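Local coordinates for aminotransferase, class III (Thermomicrobium roseum, PDB 6IO1), which probably catalyses pyridoxal-phosphate-dependent amino-group transfer as a thermostable, (S)-enantioselective omega-transaminase of the class-III family, at residues Pro282-Phe287 with Asp305-Thr310; His18-His21 with Asn25-Gln28; Lys376-Leu381 with Leu428-Ala433. One frame throughout, in Å; residues are numbered along the deposited sequence.

Contact 1: residues Pro282-Phe287 with Asp305-Thr310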
# COMPACT_ATOMS: atom_id res chain seq x y z
N PRO B 282 -19.45 -2.55 13.68
CA PRO B 282 -18.22 -3.34 13.75
C PRO B 282 -17.25 -2.83 14.80
O PRO B 282 -17.25 -1.65 15.17
CB PRO B 282 -17.62 -3.18 12.35
CG PRO B 282 -18.12 -1.85 11.89
CD PRO B 282 -19.48 -1.67 12.50
N ASP B 283 -16.42 -3.74 15.29
CA ASP B 283 -15.32 -3.35 16.16
C ASP B 283 -14.22 -2.67 15.37
O ASP B 283 -13.55 -1.77 15.89
CB ASP B 283 -14.78 -4.57 16.91
CG ASP B 283 -15.87 -5.38 17.58
OD1 ASP B 283 -16.41 -4.91 18.60
OD2 ASP B 283 -16.19 -6.48 17.08
N ILE B 284 -14.01 -3.09 14.13
CA ILE B 284 -13.00 -2.52 13.24
C ILE B 284 -13.63 -2.31 11.87
O ILE B 284 -14.40 -3.15 11.39
CB ILE B 284 -11.76 -3.43 13.14
CG1 ILE B 284 -11.15 -3.69 14.51
CG2 ILE B 284 -10.72 -2.82 12.21
CD1 ILE B 284 -10.07 -4.74 14.52
N VAL B 285 -13.31 -1.19 11.24
CA VAL B 285 -13.76 -0.87 9.90
C VAL B 285 -12.55 -0.50 9.06
O VAL B 285 -11.62 0.15 9.54
CB VAL B 285 -14.80 0.27 9.90
CG1 VAL B 285 -14.22 1.55 10.49
CG2 VAL B 285 -15.29 0.52 8.49
N THR B 286 -12.54 -0.95 7.81
CA THR B 286 -11.48 -0.61 6.86
C THR B 286 -12.09 0.16 5.70
O THR B 286 -13.20 -0.15 5.25
CB THR B 286 -10.76 -1.85 6.35
OG1 THR B 286 -11.68 -2.66 5.60
CG2 THR B 286 -10.21 -2.66 7.50
N PHE B 287 -11.37 1.17 5.22
CA PHE B 287 -11.88 2.01 4.15
C PHE B 287 -10.75 2.40 3.21
O PHE B 287 -9.58 2.37 3.57
CB PHE B 287 -12.58 3.26 4.70
CG PHE B 287 -11.80 3.99 5.75
CD1 PHE B 287 -11.90 3.62 7.09
CD2 PHE B 287 -10.97 5.05 5.42
CE1 PHE B 287 -11.19 4.28 8.06
CE2 PHE B 287 -10.26 5.72 6.39
CZ PHE B 287 -10.37 5.34 7.72
N ASP B 305 -13.30 2.28 20.77
CA ASP B 305 -12.59 2.80 21.93
C ASP B 305 -11.99 1.69 22.77
O ASP B 305 -10.92 1.87 23.37
CB ASP B 305 -13.54 3.66 22.78
CG ASP B 305 -12.80 4.59 23.70
OD1 ASP B 305 -12.14 5.52 23.20
OD2 ASP B 305 -12.88 4.39 24.93
N GLU B 306 -12.65 0.53 22.84
CA GLU B 306 -12.12 -0.58 23.63
C GLU B 306 -10.81 -1.11 23.05
O GLU B 306 -9.83 -1.30 23.77
CB GLU B 306 -13.17 -1.70 23.71
CG GLU B 306 -12.60 -3.10 23.86
CD GLU B 306 -12.06 -3.36 25.25
OE1 GLU B 306 -12.38 -2.59 26.18
OE2 GLU B 306 -11.31 -4.35 25.42
N ILE B 307 -10.79 -1.34 21.73
CA ILE B 307 -9.58 -1.85 21.08
C ILE B 307 -8.44 -0.84 21.21
O ILE B 307 -7.30 -1.20 21.51
CB ILE B 307 -9.87 -2.18 19.61
CG1 ILE B 307 -10.77 -3.41 19.51
CG2 ILE B 307 -8.57 -2.40 18.84
CD1 ILE B 307 -11.17 -3.77 18.10
N ALA B 308 -8.75 0.44 20.98
CA ALA B 308 -7.73 1.47 21.09
C ALA B 308 -7.20 1.58 22.52
O ALA B 308 -6.00 1.79 22.73
CB ALA B 308 -8.29 2.81 20.63
N GLU B 309 -8.09 1.49 23.51
CA GLU B 309 -7.65 1.53 24.90
C GLU B 309 -6.74 0.36 25.23
O GLU B 309 -5.72 0.52 25.90
CB GLU B 309 -8.87 1.54 25.82
CG GLU B 309 -8.56 1.77 27.29
CD GLU B 309 -8.36 3.23 27.61
OE1 GLU B 309 -8.84 4.09 26.84
OE2 GLU B 309 -7.73 3.53 28.65
N THR B 310 -7.09 -0.83 24.73
CA THR B 310 -6.24 -2.00 24.94
C THR B 310 -4.86 -1.79 24.32
O THR B 310 -3.83 -2.07 24.94
CB THR B 310 -6.91 -3.25 24.37
OG1 THR B 310 -8.11 -3.53 25.09
CG2 THR B 310 -5.97 -4.45 24.48
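Ile-284 and Ile-307 bring a strand and a helix together at the end of a strand inside the mixed seven-stranded sheet of the fold type I aminotransferase large domain. Strand 284-287 lies antiparallel beside strand 299-304, which runs directly into helix 305-312, so this contact packs the first turn of the helix against the start of the neighbouring strand.

Apolar contact dominates, and one methyl carries it: CD1 of Ile-307 sits 3.6 Å from Ile-284 CG1 and 3.9 Å from Ile-284 CD1. It is the one side-chain atom of Ile-307 within 4.2 Å of segment 282-287, which confines the touch to the end of that side chain. The two isoleucines cross at about a right angle. In Ile-307, CG1 stands anti to the carbonyl carbon (chi1 -70°), and an extended chi2 of 177° carries CD1 outward to the strand. The same methyl also meets Asp-283, at 3.9 Å from CB and 3.8 Å from the backbone O. No hydrogen bond crosses between the segments, and only 100 Å² is buried in all.

Polar groups are satisfied elsewhere. Asp-283 turns OD2 to the backbone N of Leu-257, while Thr-286 bonds Asn-125 of the cofactor pocket. In the helix, Glu-306 forms a salt bridge with Lys-139, and Glu-309 forms one with Arg-30 of the second subunit.

Within helix 305-312, Glu-306 O accepts two bonds from opposite faces of its carbonyl plane: Thr-310 N at 2.9 Å, and Thr-310 OG1 at 3.1 Å, the hydroxyl lying 35° out of that plane.

Contact 2: residues His18-His21 with Asn25-Gln28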
# COMPACT_ATOMS: atom_id res chain seq x y z
N HIS B 18 7.10 -1.32 -21.88
CA HIS B 18 7.60 -1.09 -20.53
C HIS B 18 6.60 -1.24 -19.39
O HIS B 18 7.02 -1.20 -18.23
CB HIS B 18 8.22 0.31 -20.42
CG HIS B 18 9.26 0.60 -21.46
ND1 HIS B 18 10.47 -0.05 -21.51
CD2 HIS B 18 9.26 1.48 -22.49
CE1 HIS B 18 11.18 0.41 -22.52
NE2 HIS B 18 10.47 1.34 -23.14
N HIS B 19 5.30 -1.41 -19.65
CA HIS B 19 4.30 -1.37 -18.59
C HIS B 19 3.77 -2.78 -18.32
O HIS B 19 3.10 -3.37 -19.17
CB HIS B 19 3.15 -0.43 -18.94
CG HIS B 19 2.21 -0.18 -17.80
ND1 HIS B 19 0.98 0.41 -17.96
CD2 HIS B 19 2.33 -0.45 -16.48
CE1 HIS B 19 0.38 0.49 -16.79
NE2 HIS B 19 1.18 -0.02 -15.87
N LEU B 20 4.07 -3.29 -17.13
CA LEU B 20 3.59 -4.60 -16.67
C LEU B 20 2.26 -4.37 -15.96
O LEU B 20 2.21 -4.21 -14.74
CB LEU B 20 4.62 -5.26 -15.77
CG LEU B 20 4.47 -6.75 -15.44
CD1 LEU B 20 4.92 -7.60 -16.61
CD2 LEU B 20 5.25 -7.09 -14.19
N HIS B 21 1.18 -4.35 -16.73
CA HIS B 21 -0.13 -3.99 -16.20
C HIS B 21 -0.56 -4.97 -15.11
O HIS B 21 -0.32 -6.18 -15.22
CB HIS B 21 -1.18 -3.99 -17.31
CG HIS B 21 -1.09 -2.82 -18.23
ND1 HIS B 21 -1.94 -1.74 -18.14
CD2 HIS B 21 -0.26 -2.56 -19.27
CE1 HIS B 21 -1.63 -0.87 -19.09
NE2 HIS B 21 -0.62 -1.34 -19.79
N ASN B 25 -4.40 -9.28 -19.09
CA ASN B 25 -3.83 -10.36 -19.89
C ASN B 25 -2.64 -9.78 -20.64
O ASN B 25 -2.80 -9.11 -21.66
CB ASN B 25 -4.87 -10.94 -20.84
CG ASN B 25 -4.38 -12.17 -21.59
OD1 ASN B 25 -3.23 -12.24 -22.01
ND2 ASN B 25 -5.26 -13.15 -21.75
N LEU B 26 -1.44 -10.03 -20.11
CA LEU B 26 -0.23 -9.45 -20.70
C LEU B 26 -0.03 -9.96 -22.13
O LEU B 26 0.41 -9.21 -23.01
CB LEU B 26 0.97 -9.77 -19.82
CG LEU B 26 0.80 -9.35 -18.36
CD1 LEU B 26 1.95 -9.85 -17.50
CD2 LEU B 26 0.66 -7.84 -18.25
N TYR B 27 -0.35 -11.23 -22.36
CA TYR B 27 -0.27 -11.80 -23.70
C TYR B 27 -1.18 -11.04 -24.66
O TYR B 27 -0.77 -10.68 -25.77
CB TYR B 27 -0.64 -13.29 -23.64
CG TYR B 27 -0.69 -14.02 -24.97
CD1 TYR B 27 -1.80 -13.94 -25.80
CD2 TYR B 27 0.37 -14.83 -25.37
CE1 TYR B 27 -1.85 -14.63 -27.00
CE2 TYR B 27 0.33 -15.52 -26.57
CZ TYR B 27 -0.79 -15.41 -27.38
OH TYR B 27 -0.83 -16.09 -28.57
N GLN B 28 -2.42 -10.78 -24.24
CA GLN B 28 -3.33 -9.98 -25.05
C GLN B 28 -2.85 -8.54 -25.17
O GLN B 28 -2.99 -7.93 -26.24
CB GLN B 28 -4.74 -10.03 -24.46
CG GLN B 28 -5.71 -9.06 -25.10
CD GLN B 28 -7.11 -9.16 -24.52
OE1 GLN B 28 -7.36 -9.97 -23.63
NE2 GLN B 28 -8.02 -8.34 -25.02
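Leu-26 reaches back to Leu-20 and His-21 between helix 8-18 and helix 26-32, a helix-loop-helix link at the dimer interface whose second helix opens with an asparagine N-cap.

That cap residue, Asn-25, points its CB away from 18-21; its ND2 bonds Asp-315 of the second subunit, and its OD1 faces the start of the helix.

Leu-26 makes the crossing contacts with both methyls. CD1 lies 3.8 Å from Leu-20 CD1, the two leucines meeting at a slant. CD2 rests on the backbone of His-21, 3.6 Å from its O and 3.8 Å from its N. CG beside the backbone N (chi1 -54°) goes with an end that comes nearer to 18-21 than its CB does. The loop is itself held from outside: Asp-15 accepts from His-21 NE2 and His-19 ND1, while Gln-116 NE2 and Thr-88 O of the second subunit bond Leu-20 O and His-21 ND1, respectively. Acceptors at both ring nitrogens would favour a doubly protonated His-21.

Past Tyr-27, whose ring makes a cation-pi contact with Arg-31, Gln-28 completes the cap: its backbone N donates to Asn-25 OD1 at 2.8 Å with an angle of 163°, approaching from 55° above the amide plane.

Contact 3: residues Lys376-Leu381 with Leu428-Ala433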
# COMPACT_ATOMS: atom_id res chain seq x y z
N LYS B 376 -27.00 -3.07 -5.30
CA LYS B 376 -27.25 -2.29 -4.09
C LYS B 376 -26.61 -0.92 -4.29
O LYS B 376 -25.41 -0.83 -4.55
CB LYS B 376 -26.68 -2.98 -2.85
CG LYS B 376 -26.96 -2.22 -1.57
CD LYS B 376 -28.45 -2.12 -1.30
CE LYS B 376 -28.73 -1.33 -0.03
NZ LYS B 376 -30.18 -1.06 0.15
N GLY B 377 -27.43 0.12 -4.19
CA GLY B 377 -26.91 1.46 -4.44
C GLY B 377 -26.39 1.54 -5.86
O GLY B 377 -27.06 1.12 -6.81
N LEU B 378 -25.17 2.03 -6.01
CA LEU B 378 -24.55 2.15 -7.32
C LEU B 378 -23.72 0.93 -7.70
O LEU B 378 -23.05 0.95 -8.73
CB LEU B 378 -23.70 3.41 -7.39
CG LEU B 378 -24.48 4.64 -7.85
CD1 LEU B 378 -23.55 5.81 -8.06
CD2 LEU B 378 -25.26 4.34 -9.12
N MET B 379 -23.74 -0.13 -6.88
CA MET B 379 -23.06 -1.37 -7.22
C MET B 379 -24.04 -2.27 -7.96
O MET B 379 -25.06 -2.68 -7.39
CB MET B 379 -22.55 -2.06 -5.96
CG MET B 379 -21.70 -1.18 -5.06
SD MET B 379 -21.29 -1.97 -3.49
CE MET B 379 -20.58 -3.51 -4.06
N LEU B 380 -23.76 -2.59 -9.23
CA LEU B 380 -24.69 -3.38 -10.01
C LEU B 380 -23.95 -4.44 -10.81
O LEU B 380 -22.80 -4.26 -11.20
CB LEU B 380 -25.52 -2.49 -10.95
CG LEU B 380 -26.38 -1.42 -10.27
CD1 LEU B 380 -25.80 -0.03 -10.49
CD2 LEU B 380 -27.82 -1.48 -10.76
N LEU B 381 -24.65 -5.55 -11.07
CA LEU B 381 -24.08 -6.65 -11.83
C LEU B 381 -25.17 -7.32 -12.67
O LEU B 381 -26.29 -7.56 -12.19
CB LEU B 381 -23.42 -7.70 -10.92
CG LEU B 381 -22.55 -8.75 -11.61
CD1 LEU B 381 -21.35 -9.08 -10.75
CD2 LEU B 381 -23.34 -10.02 -11.90
N LEU B 428 -20.98 8.65 -8.04
CA LEU B 428 -22.19 8.95 -7.28
C LEU B 428 -22.98 10.12 -7.85
O LEU B 428 -24.13 10.32 -7.45
CB LEU B 428 -21.84 9.23 -5.82
CG LEU B 428 -20.97 8.23 -5.06
CD1 LEU B 428 -21.01 8.53 -3.56
CD2 LEU B 428 -21.40 6.79 -5.32
N THR B 429 -22.40 10.90 -8.76
CA THR B 429 -23.05 12.07 -9.33
C THR B 429 -23.83 11.77 -10.60
O THR B 429 -24.35 12.70 -11.23
CB THR B 429 -22.01 13.16 -9.62
OG1 THR B 429 -21.03 12.66 -10.53
CG2 THR B 429 -21.33 13.59 -8.33
N ILE B 430 -23.91 10.50 -11.01
CA ILE B 430 -24.48 10.16 -12.31
C ILE B 430 -25.94 10.61 -12.37
O ILE B 430 -26.73 10.37 -11.45
CB ILE B 430 -24.32 8.66 -12.59
CG1 ILE B 430 -24.72 8.34 -14.04
CG2 ILE B 430 -25.13 7.82 -11.61
CD1 ILE B 430 -24.23 6.98 -14.51
N SER B 431 -26.28 11.31 -13.45
CA SER B 431 -27.63 11.77 -13.69
C SER B 431 -28.48 10.72 -14.40
O SER B 431 -27.99 9.65 -14.81
CB SER B 431 -27.62 13.05 -14.52
OG SER B 431 -27.32 12.77 -15.88
N ARG B 432 -29.73 11.11 -14.67
CA ARG B 432 -30.71 10.28 -15.42
C ARG B 432 -30.26 10.10 -16.88
O ARG B 432 -30.35 8.95 -17.37
CB ARG B 432 -32.09 10.93 -15.36
CG ARG B 432 -33.20 10.08 -15.97
CD ARG B 432 -34.57 10.73 -15.82
NE ARG B 432 -35.64 9.89 -16.35
CZ ARG B 432 -36.31 8.99 -15.63
NH1 ARG B 432 -36.02 8.81 -14.36
NH2 ARG B 432 -37.26 8.28 -16.20
N ALA B 433 -29.76 11.15 -17.55
CA ALA B 433 -29.38 10.99 -18.94
C ALA B 433 -28.14 10.13 -19.07
O ALA B 433 -28.06 9.25 -19.94
CB ALA B 433 -29.17 12.36 -19.58
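Leu-378, at the tip of a type II' beta-hairpin, meets Leu-428 and Ile-430 without an aromatic ring or any other flat side chain between the segments: each touching group is a branched aliphatic one, so there are no ring faces or edges to match. Outside the segments, Asn-349 ND2 bonds the backbone O of both Leu-428 and Ile-430 and so ties down the segment that Leu-378 packs on.

The hairpin joins the antiparallel strands 370-376 and 379-384 at the edge of the sheet that also contains strands 421-424 and 413-418, with 370-376 outermost in this chain. Two backbone bonds close the turn, Lys-376 N to Met-379 O at 2.9 Å and Met-379 N to Lys-376 O at 3.0 Å. Gly-377 takes the positive phi (60°) of the first turn corner, a conformation that favours glycine, and Leu-378 occupies the second corner with its CB toward the loop before helix 432-450.

CD1 of Leu-378 makes the close contact, against the backbone of Leu-428, 3.5 Å from its CA, and 3.6 Å from its CD2; the two leucines cross obliquely. CG of Leu-428 is anti to its own carbonyl carbon (chi1 -51°), which sets its CD2 branch within reach of the turn. The end of the Leu-378 fork as a whole faces Ile-430 more loosely. Ser-353 of helix 346-361 touches both Leu-378 and Ile-430, so the three buried residues join the hairpin tip to the approach of the C-terminal helix, with helix 346-361 packed beside them. Ser-431 then caps that helix as its N-cap residue.

For its part, CG2 of Ile-430 is almost equidistant from the two Leu-378 methyls, 4.3 Å from CD2 and 4.4 Å from CD1.

How the contacts relate
Along the chain the order is contact 2, contact 1, contact 3, each closing before the next opens. Contacts 1 and 2 lie on opposite sides of the chain's centre, their own centres 40 Å apart, and both touch the second subunit, which contact 3 does not. Contact 3 stands 31 Å, centre to centre, from each of the others; its nearest atoms come within about 12 Å of contact 1 and about 19 Å of contact 2. The two seven-stranded sheets are divided between contacts 1 and 3. Side chains of Ile-284 and His-21 lie about 12 and 14 Å from the bound cofactor, so contacts 1 and 2 pack near the pocket without lining it.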